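Local coordinates for protein Lmaj004091aaa (Leishmania major, PDB 1XTP) that probably catalyses the transfer of methyl groups from S-adenosyl-L-methionine to the N-terminal amino group of proteins beginning with an X-Pro-Lys sequence, at residues D21-T26 with V207-S212; K47-K52 with Y170-D175; I164-I169 with F195-S200. One frame throughout, in Å; residues are numbered along the deposited sequence.

Contact 1 of 3, residues D21-T26 with V207-S212; sequences DTNGKT and VDKEDS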
loop_
_atom_site.group_PDB
_atom_site.type_symbol
_atom_site.label_atom_id
_atom_site.label_comp_id
_atom_site.label_asym_id
_atom_site.label_seq_id
_atom_site.Cartn_x
_atom_site.Cartn_y
_atom_site.Cartn_z
ATOM N N ASP A 21 8.618 10.740 14.614
ATOM C CA ASP A 21 9.484 10.047 13.667
ATOM C C ASP A 21 10.470 9.132 14.364
ATOM O O ASP A 21 10.575 9.115 15.580
ATOM C CB ASP A 21 10.160 11.031 12.698
ATOM C CG ASP A 21 11.243 11.881 13.336
ATOM O OD1 ASP A 21 11.901 11.435 14.289
ATOM O OD2 ASP A 21 11.480 13.004 12.814
ATOM N N THR A 22 11.216 8.383 13.567
ATOM C CA THR A 22 12.138 7.399 14.077
ATOM C C THR A 22 13.383 8.014 14.708
ATOM O O THR A 22 14.103 7.318 15.422
ATOM C CB THR A 22 12.501 6.353 12.980
ATOM O OG1 THR A 22 12.832 7.010 11.749
ATOM C CG2 THR A 22 11.311 5.421 12.725
ATOM N N ASN A 23 13.634 9.311 14.478
ATOM C CA ASN A 23 14.701 10.002 15.208
ATOM C C ASN A 23 14.251 10.509 16.585
ATOM O O ASN A 23 15.092 10.858 17.447
ATOM C CB ASN A 23 15.303 11.154 14.381
ATOM C CG ASN A 23 15.935 10.668 13.095
ATOM O OD1 ASN A 23 16.543 9.593 13.046
ATOM N ND2 ASN A 23 15.768 11.448 12.033
ATOM N N GLY A 24 12.934 10.549 16.772
ATOM C CA GLY A 24 12.332 10.932 18.037
ATOM C C GLY A 24 11.688 12.299 18.059
ATOM O O GLY A 24 11.289 12.773 19.106
ATOM N N LYS A 25 11.596 12.959 16.924
ATOM C CA LYS A 25 10.839 14.212 16.860
ATOM C C LYS A 25 9.357 13.886 16.978
ATOM O O LYS A 25 8.864 12.933 16.362
ATOM C CB LYS A 25 11.122 14.947 15.556
ATOM C CG LYS A 25 10.441 16.313 15.456
ATOM C CD LYS A 25 10.690 16.979 14.108
ATOM C CE LYS A 25 9.787 18.193 13.952
ATOM N NZ LYS A 25 9.977 18.910 12.657
ATOM N N THR A 26 8.635 14.661 17.770
ATOM C CA THR A 26 7.224 14.353 18.034
ATOM C C THR A 26 6.340 15.434 17.470
ATOM O O THR A 26 6.789 16.562 17.256
ATOM C CB THR A 26 6.908 14.204 19.538
ATOM O OG1 THR A 26 7.093 15.460 20.192
ATOM C CG2 THR A 26 7.786 13.133 20.183
ATOM N N VAL A 207 6.619 8.279 11.399
ATOM C CA VAL A 207 7.404 8.593 10.197
ATOM C C VAL A 207 8.773 7.865 10.253
ATOM O O VAL A 207 9.587 8.060 11.176
ATOM C CB VAL A 207 7.624 10.116 10.009
ATOM C CG1 VAL A 207 8.469 10.405 8.779
ATOM C CG2 VAL A 207 6.294 10.853 9.896
ATOM N N ASP A 208 9.005 7.026 9.255
ATOM C CA ASP A 208 10.306 6.376 9.079
ATOM C C ASP A 208 11.216 7.317 8.267
ATOM O O ASP A 208 10.997 7.564 7.072
ATOM C CB ASP A 208 10.138 5.025 8.383
ATOM C CG ASP A 208 11.434 4.204 8.362
ATOM O OD1 ASP A 208 12.532 4.790 8.281
ATOM O OD2 ASP A 208 11.356 2.967 8.412
ATOM N N LYS A 209 12.227 7.855 8.937
ATOM C CA LYS A 209 13.132 8.816 8.325
ATOM C C LYS A 209 14.199 8.128 7.494
ATOM O O LYS A 209 15.007 8.796 6.882
ATOM C CB LYS A 209 13.812 9.662 9.394
ATOM C CG LYS A 209 12.830 10.491 10.245
ATOM C CD LYS A 209 12.142 11.591 9.471
ATOM C CE LYS A 209 13.084 12.718 9.059
ATOM N NZ LYS A 209 12.391 13.623 8.119
ATOM N N GLU A 210 14.224 6.807 7.474
ATOM C CA GLU A 210 15.191 6.104 6.645
ATOM C C GLU A 210 14.680 6.009 5.196
ATOM O O GLU A 210 15.369 6.436 4.278
ATOM C CB GLU A 210 15.483 4.723 7.227
ATOM C CG GLU A 210 16.853 4.174 6.816
ATOM C CD GLU A 210 17.124 2.760 7.311
ATOM O OE1 GLU A 210 16.613 2.376 8.377
ATOM O OE2 GLU A 210 17.882 2.034 6.630
ATOM N N ASP A 211 13.462 5.493 4.997
ATOM C CA ASP A 211 12.904 5.328 3.658
ATOM C C ASP A 211 11.821 6.362 3.277
ATOM O O ASP A 211 11.209 6.250 2.219
ATOM C CB ASP A 211 12.379 3.902 3.472
ATOM C CG ASP A 211 11.089 3.634 4.217
ATOM O OD1 ASP A 211 10.665 4.449 5.074
ATOM O OD2 ASP A 211 10.488 2.576 3.933
ATOM N N SER A 212 11.591 7.350 4.141
ATOM C CA SER A 212 10.645 8.456 3.881
ATOM C C SER A 212 9.222 7.952 3.678
ATOM O O SER A 212 8.646 8.074 2.596
ATOM C CB SER A 212 11.097 9.327 2.691
ATOM O OG SER A 212 10.424 10.583 2.672
#
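Asp21 lies beside Val207 in a short parallel pairing, and this is the tightly packed half of the contact. Asp21 CB and Val207 CB are 3.8 Å apart on the same face of the sheet. Val207 O serves Asp21 and Thr22 together: it accepts from Thr22 N at 2.9 Å and touches Asp21 CA. Leu214 and Met33 pack on the Val207 side chain, so this end is buried. One residue further on, Thr22 takes over with its hydroxyl. Thr22 OG1 sits between the backbone N and the carbonyl carbon (chi1 47°), where it receives Lys209 N at 3.0 Å in an almost straight bond, 175° at the hydrogen. Lys209, bent at both chi2 and chi3, folds its aliphatic part across Asp21, Lys209 CG coming 3.7 Å from Asp21 CB and CD lying near OD2. The ammonium itself goes elsewhere, to a salt bridge with Glu37; Lys209 NZ stays 4.8 Å from Asp21 OD2, where a weak attraction is the most to be expected. Toward solvent the packing thins. Asn23, exposed, lays ND2 3.6 Å from Lys209 CG, its side chain crossing the lysine at about a right angle. What shapes this outer loop is Asp21 again: OD1 accepts from Lys25 N, which comes in from above the carboxylate plane, and more weakly from Asn23 N and Gly24 N. On the other segment Asp208 OD1 takes Glu210 N, an Asx turn that bends the chain after its strand. The first loop is a 3:5 beta hairpin, a type I turn over Asp21-Gly24 with a G1 bulge at Gly24, joining strands 19-21 and 26-27 at one edge of the small mixed sheet.

Contact 2 of 3, residues K47-K52 with Y170-D175; sequences KGWYGK and YLTDAD. With SAI (S-adenosyl-L-homoselenocysteine), chain B.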
loop_
_atom_site.group_PDB
_atom_site.type_symbol
_atom_site.label_atom_id
_atom_site.label_comp_id
_atom_site.label_asym_id
_atom_site.label_seq_id
_atom_site.Cartn_x
_atom_site.Cartn_y
_atom_site.Cartn_z
ATOM N N LYS A 47 15.887 15.879 -0.382
ATOM C CA LYS A 47 15.038 16.745 0.426
ATOM C C LYS A 47 13.554 16.458 0.312
ATOM O O LYS A 47 12.763 16.995 1.082
ATOM C CB LYS A 47 15.289 18.189 0.023
ATOM C CG LYS A 47 16.725 18.635 0.253
ATOM C CD LYS A 47 16.854 20.129 0.103
ATOM C CE LYS A 47 18.319 20.563 0.062
ATOM N NZ LYS A 47 18.423 22.053 0.019
ATOM N N GLY A 48 13.175 15.616 -0.642
ATOM C CA GLY A 48 11.796 15.477 -1.031
ATOM C C GLY A 48 11.176 14.257 -0.382
ATOM O O GLY A 48 11.784 13.196 -0.368
ATOM N N TRP A 49 9.972 14.423 0.153
ATOM C CA TRP A 49 9.220 13.322 0.777
ATOM C C TRP A 49 9.179 12.077 -0.113
ATOM O O TRP A 49 9.517 10.967 0.321
ATOM C CB TRP A 49 7.811 13.793 1.081
ATOM C CG TRP A 49 6.894 12.705 1.416
ATOM C CD1 TRP A 49 6.011 12.104 0.580
ATOM C CD2 TRP A 49 6.773 12.054 2.677
ATOM N NE1 TRP A 49 5.353 11.102 1.230
ATOM C CE2 TRP A 49 5.799 11.042 2.525
ATOM C CE3 TRP A 49 7.424 12.196 3.917
ATOM C CZ2 TRP A 49 5.433 10.200 3.565
ATOM C CZ3 TRP A 49 7.063 11.351 4.960
ATOM C CH2 TRP A 49 6.075 10.366 4.780
ATOM N N TYR A 50 8.759 12.272 -1.366
ATOM C CA TYR A 50 8.729 11.195 -2.348
ATOM C C TYR A 50 10.106 10.863 -2.882
ATOM O O TYR A 50 10.447 9.687 -2.993
ATOM C CB TYR A 50 7.799 11.539 -3.527
ATOM C CG TYR A 50 6.353 11.487 -3.181
ATOM C CD1 TYR A 50 5.742 10.277 -2.827
ATOM C CD2 TYR A 50 5.570 12.628 -3.220
ATOM C CE1 TYR A 50 4.404 10.232 -2.504
ATOM C CE2 TYR A 50 4.234 12.594 -2.904
ATOM C CZ TYR A 50 3.652 11.387 -2.540
ATOM O OH TYR A 50 2.323 11.340 -2.230
ATOM N N GLY A 51 10.900 11.897 -3.203
ATOM C CA GLY A 51 12.208 11.697 -3.782
ATOM C C GLY A 51 13.154 10.871 -2.930
ATOM O O GLY A 51 13.928 10.060 -3.436
ATOM N N LYS A 52 13.122 11.108 -1.632
ATOM C CA LYS A 52 13.970 10.367 -0.700
ATOM C C LYS A 52 13.624 8.871 -0.663
ATOM O O LYS A 52 14.489 8.018 -0.435
ATOM C CB LYS A 52 13.815 10.958 0.698
ATOM C CG LYS A 52 14.437 12.320 0.861
ATOM C CD LYS A 52 14.255 12.820 2.267
ATOM C CE LYS A 52 12.976 13.639 2.432
ATOM N NZ LYS A 52 12.895 14.228 3.809
ATOM N N TYR A 170 4.248 5.246 1.593
ATOM C CA TYR A 170 5.005 6.269 0.862
ATOM C C TYR A 170 4.162 7.450 0.396
ATOM O O TYR A 170 4.710 8.482 0.030
ATOM C CB TYR A 170 5.726 5.627 -0.330
ATOM C CG TYR A 170 6.688 4.568 0.121
ATOM C CD1 TYR A 170 7.801 4.914 0.859
ATOM C CD2 TYR A 170 6.447 3.217 -0.121
ATOM C CE1 TYR A 170 8.685 3.955 1.322
ATOM C CE2 TYR A 170 7.334 2.235 0.313
ATOM C CZ TYR A 170 8.440 2.618 1.058
ATOM O OH TYR A 170 9.333 1.693 1.535
ATOM N N LEU A 171 2.841 7.292 0.416
ATOM C CA LEU A 171 1.933 8.354 0.032
ATOM C C LEU A 171 1.727 9.379 1.142
ATOM O O LEU A 171 1.582 9.010 2.304
ATOM C CB LEU A 171 0.566 7.784 -0.377
ATOM C CG LEU A 171 0.488 6.911 -1.629
ATOM C CD1 LEU A 171 -0.837 6.131 -1.673
ATOM C CD2 LEU A 171 0.668 7.749 -2.913
ATOM N N THR A 172 1.686 10.666 0.779
ATOM C CA THR A 172 1.161 11.673 1.714
ATOM C C THR A 172 -0.303 11.364 1.948
ATOM O O THR A 172 -0.913 10.644 1.172
ATOM C CB THR A 172 1.263 13.083 1.188
ATOM O OG1 THR A 172 0.362 13.272 0.084
ATOM C CG2 THR A 172 2.691 13.385 0.756
ATOM N N ASP A 173 -0.895 11.919 2.995
ATOM C CA ASP A 173 -2.313 11.670 3.240
ATOM C C ASP A 173 -3.182 12.232 2.122
ATOM O O ASP A 173 -4.196 11.615 1.756
ATOM C CB ASP A 173 -2.766 12.292 4.563
ATOM C CG ASP A 173 -2.380 11.468 5.774
ATOM O OD1 ASP A 173 -1.842 10.355 5.627
ATOM O OD2 ASP A 173 -2.610 11.964 6.889
ATOM N N ALA A 174 -2.826 13.429 1.646
ATOM C CA ALA A 174 -3.520 14.049 0.537
ATOM C C ALA A 174 -3.533 13.137 -0.680
ATOM O O ALA A 174 -4.569 12.989 -1.324
ATOM C CB ALA A 174 -2.864 15.405 0.168
ATOM N N ASP A 175 -2.380 12.538 -1.001
ATOM C CA ASP A 175 -2.255 11.687 -2.182
ATOM C C ASP A 175 -2.868 10.303 -1.968
ATOM O O ASP A 175 -3.313 9.693 -2.927
ATOM C CB ASP A 175 -0.800 11.577 -2.622
ATOM C CG ASP A 175 -0.289 12.870 -3.253
ATOM O OD1 ASP A 175 -1.120 13.731 -3.611
ATOM O OD2 ASP A 175 0.936 13.030 -3.394
HETATM N N SAI B . 4.090 -4.595 -2.974
HETATM C CA SAI B . 5.303 -5.439 -3.179
HETATM C CB SAI B . 6.553 -4.635 -2.887
HETATM C CG SAI B . 6.698 -4.103 -1.469
HETATM SE SE SAI B . 8.383 -3.094 -1.320
HETATM C C SAI B . 5.346 -6.654 -2.267
HETATM O O SAI B . 4.644 -6.705 -1.257
HETATM O OXT SAI B . 6.109 -7.590 -2.503
HETATM C "C5'" SAI B . 7.610 -1.303 -1.622
HETATM C "C4'" SAI B . 7.562 -0.907 -3.100
HETATM O "O4'" SAI B . 6.904 0.322 -3.197
HETATM C "C3'" SAI B . 8.919 -0.700 -3.755
HETATM O "O3'" SAI B . 9.009 -1.436 -4.946
HETATM C "C2'" SAI B . 9.017 0.774 -4.070
HETATM O "O2'" SAI B . 9.754 1.040 -5.255
HETATM C "C1'" SAI B . 7.547 1.078 -4.210
HETATM N N9 SAI B . 7.193 2.482 -4.058
HETATM C C8 SAI B . 7.832 3.425 -3.285
HETATM N N7 SAI B . 7.182 4.577 -3.422
HETATM C C5 SAI B . 6.124 4.381 -4.265
HETATM C C6 SAI B . 5.125 5.230 -4.737
HETATM N N6 SAI B . 5.111 6.510 -4.362
HETATM N N1 SAI B . 4.164 4.736 -5.604
HETATM C C2 SAI B . 4.191 3.411 -6.017
HETATM N N3 SAI B . 5.180 2.575 -5.529
HETATM C C4 SAI B . 6.118 3.057 -4.667
#
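Tyr50 reaches past Leu171 with its phenol and is held at OH from two directions. Tyr50 OH donates to Asp175 OD2 in a very short bond of 2.5 Å, the carboxylate meeting the ring at its edge with the two planes only 18° apart. Tyr50 OH also accepts from Thr172 N at 3.1 Å, nearly straight at 168°, so it is used both as donor and as acceptor. Asp175 is bound a second time through its backbone: its N donates to Thr172 OG1 at 3.0 Å, the N-cap bond that starts helix 173-186. Trp49 takes up the carbonyl of Tyr170, NE1 donating to Tyr170 O at 3.0 Å from well above the carbonyl plane (43° out of it). Thr172 CG2 fills in beside the indole, 3.5 Å from Trp49 NE1, while Trp49 CD1 stands over the centre of one face of the Tyr50 ring. Tyr170 gives this contact only its backbone. Its side chain, with CG anti to the carbonyl carbon, leads away to lay one ring face against S-adenosyl-L-homoselenocysteine (SAI), an analogue of the cofactor product, Tyr170 CD2 lying 3.5 Å from SAI C8; its OH is bound by Asp211 and Trp57. The chemistry implies a mostly buried polar joint in which the Tyr50 hydroxyl locks helix 49-58 to the cap of helix 173-186; a place in the first turn of that helix, together with the bond from Tyr50 OH, would probably favour a negative Asp175.

Contact 3 of 3, residues I164-I169 with F195-S200; sequences IQWTAI and FKENCS. With SAI (S-adenosyl-L-homoselenocysteine), chain B.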
loop_
_atom_site.group_PDB
_atom_site.type_symbol
_atom_site.label_atom_id
_atom_site.label_comp_id
_atom_site.label_asym_id
_atom_site.label_seq_id
_atom_site.Cartn_x
_atom_site.Cartn_y
_atom_site.Cartn_z
ATOM N N ILE A 164 -2.804 -2.966 -3.012
ATOM C CA ILE A 164 -1.925 -1.944 -2.461
ATOM C C ILE A 164 -1.355 -2.503 -1.152
ATOM O O ILE A 164 -1.966 -2.405 -0.086
ATOM C CB ILE A 164 -2.675 -0.599 -2.224
ATOM C CG1 ILE A 164 -3.520 -0.189 -3.447
ATOM C CG2 ILE A 164 -1.678 0.527 -1.875
ATOM C CD1 ILE A 164 -4.360 1.068 -3.230
ATOM N N GLN A 165 -0.184 -3.111 -1.235
ATOM C CA GLN A 165 0.416 -3.777 -0.093
ATOM C C GLN A 165 1.799 -3.249 0.160
ATOM O O GLN A 165 2.632 -3.246 -0.752
ATOM C CB GLN A 165 0.496 -5.285 -0.315
ATOM C CG GLN A 165 1.317 -5.993 0.777
ATOM C CD GLN A 165 0.993 -7.478 0.937
ATOM O OE1 GLN A 165 0.161 -8.033 0.213
ATOM N NE2 GLN A 165 1.658 -8.126 1.908
ATOM N N TRP A 166 2.040 -2.826 1.401
ATOM C CA TRP A 166 3.354 -2.348 1.851
ATOM C C TRP A 166 3.900 -1.193 0.975
ATOM O O TRP A 166 5.102 -1.062 0.755
ATOM C CB TRP A 166 4.345 -3.520 1.972
ATOM C CG TRP A 166 4.119 -4.375 3.220
ATOM C CD1 TRP A 166 3.719 -3.941 4.447
ATOM C CD2 TRP A 166 4.298 -5.789 3.338
ATOM N NE1 TRP A 166 3.618 -4.998 5.320
ATOM C CE2 TRP A 166 3.976 -6.145 4.668
ATOM C CE3 TRP A 166 4.702 -6.792 2.450
ATOM C CZ2 TRP A 166 4.044 -7.457 5.133
ATOM C CZ3 TRP A 166 4.762 -8.103 2.913
ATOM C CH2 TRP A 166 4.434 -8.421 4.246
ATOM N N THR A 167 2.995 -0.347 0.503
ATOM C CA THR A 167 3.370 0.722 -0.409
ATOM C C THR A 167 2.632 2.028 -0.105
ATOM O O THR A 167 3.167 3.101 -0.333
ATOM C CB THR A 167 3.224 0.240 -1.891
ATOM O OG1 THR A 167 3.959 1.097 -2.777
ATOM C CG2 THR A 167 1.755 0.141 -2.304
ATOM N N ALA A 168 1.440 1.976 0.467
ATOM C CA ALA A 168 0.744 3.237 0.756
ATOM C C ALA A 168 1.403 4.030 1.897
ATOM O O ALA A 168 1.017 5.159 2.166
ATOM C CB ALA A 168 -0.697 2.983 1.036
ATOM N N ILE A 169 2.386 3.434 2.557
ATOM C CA ILE A 169 3.235 4.126 3.524
ATOM C C ILE A 169 4.037 5.283 2.911
ATOM O O ILE A 169 4.420 6.214 3.624
ATOM C CB ILE A 169 4.216 3.149 4.248
ATOM C CG1 ILE A 169 5.173 2.466 3.253
ATOM C CG2 ILE A 169 3.438 2.074 5.024
ATOM C CD1 ILE A 169 6.341 1.749 3.911
ATOM N N PHE A 195 -6.205 -3.721 0.245
ATOM C CA PHE A 195 -5.213 -2.887 0.922
ATOM C C PHE A 195 -4.641 -3.641 2.112
ATOM O O PHE A 195 -5.368 -3.979 3.037
ATOM C CB PHE A 195 -5.863 -1.574 1.361
ATOM C CG PHE A 195 -4.953 -0.664 2.158
ATOM C CD1 PHE A 195 -3.630 -0.450 1.775
ATOM C CD2 PHE A 195 -5.443 0.009 3.274
ATOM C CE1 PHE A 195 -2.815 0.407 2.501
ATOM C CE2 PHE A 195 -4.646 0.862 4.004
ATOM C CZ PHE A 195 -3.329 1.079 3.615
ATOM N N LYS A 196 -3.342 -3.938 2.058
ATOM C CA LYS A 196 -2.656 -4.685 3.115
ATOM C C LYS A 196 -1.458 -3.891 3.601
ATOM O O LYS A 196 -0.567 -3.576 2.827
ATOM C CB LYS A 196 -2.189 -6.054 2.619
ATOM C CG LYS A 196 -1.859 -7.049 3.736
ATOM C CD LYS A 196 -1.858 -8.490 3.203
ATOM C CE LYS A 196 -1.640 -9.528 4.296
ATOM N NZ LYS A 196 -1.452 -10.890 3.732
ATOM N N GLU A 197 -1.423 -3.606 4.898
ATOM C CA GLU A 197 -0.432 -2.688 5.429
ATOM C C GLU A 197 -0.189 -2.895 6.921
ATOM O O GLU A 197 -1.070 -3.390 7.647
ATOM C CB GLU A 197 -0.901 -1.243 5.212
ATOM C CG GLU A 197 0.221 -0.231 5.302
ATOM C CD GLU A 197 1.458 -0.684 4.540
ATOM O OE1 GLU A 197 1.452 -0.585 3.282
ATOM O OE2 GLU A 197 2.426 -1.124 5.208
ATOM N N ASN A 198 1.002 -2.478 7.355
ATOM C CA ASN A 198 1.335 -2.358 8.752
ATOM C C ASN A 198 0.436 -1.318 9.432
ATOM O O ASN A 198 0.118 -0.274 8.862
ATOM C CB ASN A 198 2.811 -1.991 8.931
ATOM C CG ASN A 198 3.764 -3.114 8.496
ATOM O OD1 ASN A 198 3.354 -4.241 8.234
ATOM N ND2 ASN A 198 5.052 -2.804 8.468
ATOM N N CYS A 199 0.040 -1.630 10.658
ATOM C CA CYS A 199 -0.924 -0.858 11.412
ATOM C C CYS A 199 -0.322 -0.538 12.786
ATOM O O CYS A 199 0.146 -1.447 13.473
ATOM C CB CYS A 199 -2.154 -1.743 11.575
ATOM S SG CYS A 199 -3.660 -0.893 11.561
ATOM N N SER A 200 -0.315 0.735 13.186
ATOM C CA SER A 200 0.182 1.117 14.519
ATOM C C SER A 200 -0.637 0.422 15.603
ATOM O O SER A 200 -1.869 0.353 15.499
ATOM C CB SER A 200 0.130 2.637 14.720
ATOM O OG SER A 200 1.096 3.310 13.920
HETATM N N SAI B . 4.090 -4.595 -2.974
HETATM C CA SAI B . 5.303 -5.439 -3.179
HETATM C CB SAI B . 6.553 -4.635 -2.887
HETATM C CG SAI B . 6.698 -4.103 -1.469
HETATM SE SE SAI B . 8.383 -3.094 -1.320
HETATM C C SAI B . 5.346 -6.654 -2.267
HETATM O O SAI B . 4.644 -6.705 -1.257
HETATM O OXT SAI B . 6.109 -7.590 -2.503
HETATM C "C5'" SAI B . 7.610 -1.303 -1.622
HETATM C "C4'" SAI B . 7.562 -0.907 -3.100
HETATM O "O4'" SAI B . 6.904 0.322 -3.197
HETATM C "C3'" SAI B . 8.919 -0.700 -3.755
HETATM O "O3'" SAI B . 9.009 -1.436 -4.946
HETATM C "C2'" SAI B . 9.017 0.774 -4.070
HETATM O "O2'" SAI B . 9.754 1.040 -5.255
HETATM C "C1'" SAI B . 7.547 1.078 -4.210
HETATM N N9 SAI B . 7.193 2.482 -4.058
HETATM C C8 SAI B . 7.832 3.425 -3.285
HETATM N N7 SAI B . 7.182 4.577 -3.422
HETATM C C5 SAI B . 6.124 4.381 -4.265
HETATM C C6 SAI B . 5.125 5.230 -4.737
HETATM N N6 SAI B . 5.111 6.510 -4.362
HETATM N N1 SAI B . 4.164 4.736 -5.604
HETATM C C2 SAI B . 4.191 3.411 -6.017
HETATM N N3 SAI B . 5.180 2.575 -5.529
HETATM C C4 SAI B . 6.118 3.057 -4.667
HETATM O O HOH W 1 0.143 -0.390 1.100
#
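Ile164 and Gln165 run parallel to Phe195 and Lys196, joined where Lys196 N donates to Ile164 O at 3.0 Å and Trp166 N to Lys196 O. On one face of the sheet, Phe195 turns its ring edge to Ile164 O and presses CE1 3.6 Å from Ala168 CB. On the other, Gln165 and Lys196 extend side by side, Gln165 OE1 lying 3.6 Å from Lys196 CD, and their nitrogens both go to Asp78. Past the strand the chain turns at Trp166, whose backbone is left-handed (phi 55°, psi 35°). The indole is gripped at its edge: Trp166 NE1 donates to Asn198 OD1 at 3.0 Å, the oxygen lying in the ring plane though the donor stands 58° above the amide plane, and Glu197 OE2 sits close to CD1. Gln165 NE2 covers part of one indole face. Glu197, bent at chi2, brings its carboxylate under the turn. Glu197 OE1 accepts from a water at 2.6 Å that also takes Ala168 N and donates weakly to Ile164 O, while Glu197 OE2 accepts from Asn198 N; Ile169 CG2 packs 3.4 Å from Glu197 OE2. Held in this way, the turn offers its outer side to SAI, an analogue of the cofactor product. Gln165 O accepts from the SAI amino N at 3.0 Å, and Thr167 OG1 donates to SAI O4' at 3.1 Å. Such a loop at the carboxyl end of a central strand, entering a beta-alpha-beta crossover, is part of the cofactor site of the Rossmann-like class I methyltransferase fold.

In the fold
Contact 3 lies near the centre of the chain, between adjacent strands of the seven-stranded sheet; contact 2 is buried further out, and contact 1 is partly open, its centre about 19 Å from the centre of the chain. Contacts 2 and 3 use consecutive elements, strand 159-165 and the start of helix 173-186, and both touch SAI. Contact 1 joins a separate small sheet, yet Ser212 and Asp211 probably bond to Trp49 O and Tyr170 OH of contact 2. The chemistry shifts accordingly: backbone pairing and a threonine hydroxyl bond beside exposed turns in contact 1, a buried phenol-carboxylate pair in contact 2, and a turn tied to a carboxylate by one water in contact 3.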